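Acetaldehyde dehydrogenase (Acetylating) (Geobacillus thermoglucosidasius, PDB 5J78) probably catalyses the reversible, coenzyme A- and NAD-dependent oxidation of acetaldehyde to acetyl-CoA. Local coordinates at residues Q307-I312 with Y357-E362. Sequence-based numbering, arbitrary orientation.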
loop_
_atom_site.group_PDB
_atom_site.type_symbol
_atom_site.label_atom_id
_atom_site.label_comp_id
_atom_site.label_asym_id
_atom_site.label_seq_id
_atom_site.Cartn_x
_atom_site.Cartn_y
_atom_site.Cartn_z
ATOM N N GLN A 307 -23.635 17.945 -31.916
ATOM C CA GLN A 307 -22.298 17.398 -32.021
ATOM C C GLN A 307 -21.271 18.393 -31.513
ATOM O O GLN A 307 -20.303 18.002 -30.866
ATOM C CB GLN A 307 -22.013 16.978 -33.467
ATOM C CG GLN A 307 -22.913 15.817 -33.962
ATOM C CD GLN A 307 -23.225 14.751 -32.878
ATOM O OE1 GLN A 307 -22.331 14.278 -32.171
ATOM N NE2 GLN A 307 -24.502 14.379 -32.758
ATOM N N LYS A 308 -21.492 19.681 -31.749
ATOM C CA LYS A 308 -20.583 20.683 -31.203
ATOM C C LYS A 308 -20.645 20.704 -29.676
ATOM O O LYS A 308 -19.607 20.741 -29.010
ATOM C CB LYS A 308 -20.901 22.069 -31.764
ATOM C CG LYS A 308 -20.404 22.256 -33.200
ATOM C CD LYS A 308 -20.743 23.638 -33.756
ATOM C CE LYS A 308 -20.312 23.778 -35.206
ATOM N NZ LYS A 308 -18.840 23.987 -35.338
ATOM N N VAL A 309 -21.853 20.683 -29.117
ATOM C CA VAL A 309 -21.988 20.699 -27.665
ATOM C C VAL A 309 -21.392 19.396 -27.076
ATOM O O VAL A 309 -20.668 19.442 -26.084
ATOM C CB VAL A 309 -23.456 20.881 -27.239
ATOM C CG1 VAL A 309 -23.623 20.706 -25.702
ATOM C CG2 VAL A 309 -23.943 22.246 -27.650
ATOM N N ALA A 310 -21.657 18.257 -27.719
ATOM C CA ALA A 310 -21.231 16.963 -27.192
ATOM C C ALA A 310 -19.736 16.898 -27.051
ATOM O O ALA A 310 -19.218 16.143 -26.229
ATOM C CB ALA A 310 -21.705 15.828 -28.068
ATOM N N SER A 311 -19.047 17.702 -27.845
ATOM C CA SER A 311 -17.591 17.684 -27.887
ATOM C C SER A 311 -16.962 18.299 -26.655
ATOM O O SER A 311 -15.810 18.009 -26.331
ATOM C CB SER A 311 -17.103 18.427 -29.131
ATOM O OG SER A 311 -17.752 17.918 -30.275
ATOM N N ILE A 312 -17.712 19.166 -25.982
ATOM C CA ILE A 312 -17.199 19.819 -24.788
ATOM C C ILE A 312 -17.878 19.333 -23.507
ATOM O O ILE A 312 -17.576 19.833 -22.428
ATOM C CB ILE A 312 -17.345 21.355 -24.895
ATOM C CG1 ILE A 312 -18.814 21.777 -24.954
ATOM C CG2 ILE A 312 -16.603 21.863 -26.126
ATOM C CD1 ILE A 312 -19.035 23.198 -24.502
ATOM N N TYR A 357 -21.939 8.323 -24.943
ATOM C CA TYR A 357 -22.993 9.193 -25.449
ATOM C C TYR A 357 -23.151 10.352 -24.467
ATOM O O TYR A 357 -23.965 10.289 -23.539
ATOM C CB TYR A 357 -24.293 8.431 -25.612
ATOM C CG TYR A 357 -24.206 7.366 -26.674
ATOM C CD1 TYR A 357 -24.466 7.668 -28.002
ATOM C CD2 TYR A 357 -23.844 6.062 -26.358
ATOM C CE1 TYR A 357 -24.379 6.706 -28.986
ATOM C CE2 TYR A 357 -23.756 5.088 -27.343
ATOM C CZ TYR A 357 -24.030 5.421 -28.652
ATOM O OH TYR A 357 -23.951 4.468 -29.633
ATOM N N PRO A 358 -22.352 11.409 -24.661
ATOM C CA PRO A 358 -22.211 12.466 -23.654
ATOM C C PRO A 358 -23.509 13.111 -23.199
ATOM O O PRO A 358 -23.526 13.702 -22.116
ATOM C CB PRO A 358 -21.323 13.488 -24.355
ATOM C CG PRO A 358 -20.535 12.681 -25.338
ATOM C CD PRO A 358 -21.480 11.646 -25.827
ATOM N N PHE A 359 -24.581 13.008 -23.973
ATOM C CA PHE A 359 -25.826 13.619 -23.541
ATOM C C PHE A 359 -26.563 12.715 -22.547
ATOM O O PHE A 359 -27.460 13.171 -21.844
ATOM C CB PHE A 359 -26.708 13.953 -24.746
ATOM C CG PHE A 359 -26.308 15.224 -25.449
ATOM C CD1 PHE A 359 -26.709 16.449 -24.960
ATOM C CD2 PHE A 359 -25.529 15.191 -26.591
ATOM C CE1 PHE A 359 -26.339 17.636 -25.602
ATOM C CE2 PHE A 359 -25.159 16.367 -27.228
ATOM C CZ PHE A 359 -25.562 17.589 -26.721
ATOM N N SER A 360 -26.178 11.447 -22.473
ATOM C CA SER A 360 -26.847 10.514 -21.570
ATOM C C SER A 360 -26.226 10.487 -20.165
ATOM O O SER A 360 -26.829 9.921 -19.258
ATOM C CB SER A 360 -26.837 9.097 -22.139
ATOM O OG SER A 360 -25.528 8.571 -22.127
ATOM N N ILE A 361 -25.040 11.080 -19.990
ATOM C CA ILE A 361 -24.381 11.092 -18.678
ATOM C C ILE A 361 -24.839 12.277 -17.826
ATOM O O ILE A 361 -25.652 13.118 -18.272
ATOM C CB ILE A 361 -22.825 11.110 -18.807
ATOM C CG1 ILE A 361 -22.281 12.462 -19.318
ATOM C CG2 ILE A 361 -22.370 9.982 -19.718
ATOM C CD1 ILE A 361 -20.789 12.675 -19.048
ATOM N N GLU A 362 -24.321 12.324 -16.595
ATOM C CA GLU A 362 -24.629 13.385 -15.655
ATOM C C GLU A 362 -23.869 14.621 -16.109
ATOM O O GLU A 362 -22.641 14.593 -16.236
ATOM C CB GLU A 362 -24.242 13.007 -14.206
ATOM C CG GLU A 362 -24.799 13.998 -13.181
ATOM C CD GLU A 362 -24.209 13.891 -11.783
ATOM O OE1 GLU A 362 -23.191 13.192 -11.588
ATOM O OE2 GLU A 362 -24.792 14.523 -10.870
#
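With CG anti to its carbonyl carbon (chi1 -80°), Phe-359 extends its ring from the 357-362 loop to Val-309 and Ala-310 on the helix. Val-309 has CG1 anti to its backbone N (chi1 172°), and this is the branch that meets the ring. The two side chains cross at about a right angle. Phe-359 CZ lies 3.8 Å from Val-309 CG1 and 3.9 Å from Val-309 CB. One ring position further round, Phe-359 CE2 is 3.6 Å from the methyl CB of Ala-310. Both aliphatic groups approach the ring obliquely. The far end of the ring thus spans two successive helix residues. Pro-358 adds a second, looser touch. Its CG sits 3.8 Å from the carbonyl O of Ala-310 and 4.3 Å from Ala-310 CB. All these contacts across the pair are van der Waals in kind.

The loop has its own polar anchor. Tyr-357 O accepts from Ser-360 N at 2.7 Å and from Ser-360 OG at 2.7 Å, the hydroxyl lying in the carbonyl plane on a lone pair. Ser-360 OG is also hydrogen-bonded to Gly-354 N. Phe-359 further touches Ile-313 of the same helix and Ile-367 of strand 367-373, which Val-309 also meets. An alanine in place of Phe-359 would probably take away the ring that Val-309 CG1 and the Ala-310 methyl rest on and open a gap between helix and loop.

The contact joins helix 303-313 to the loop between strands 345-349 and 367-373. These are neighbouring parallel strands in the seven-stranded parallel sheet, consistent with the catalytic domain of the aldehyde dehydrogenase fold.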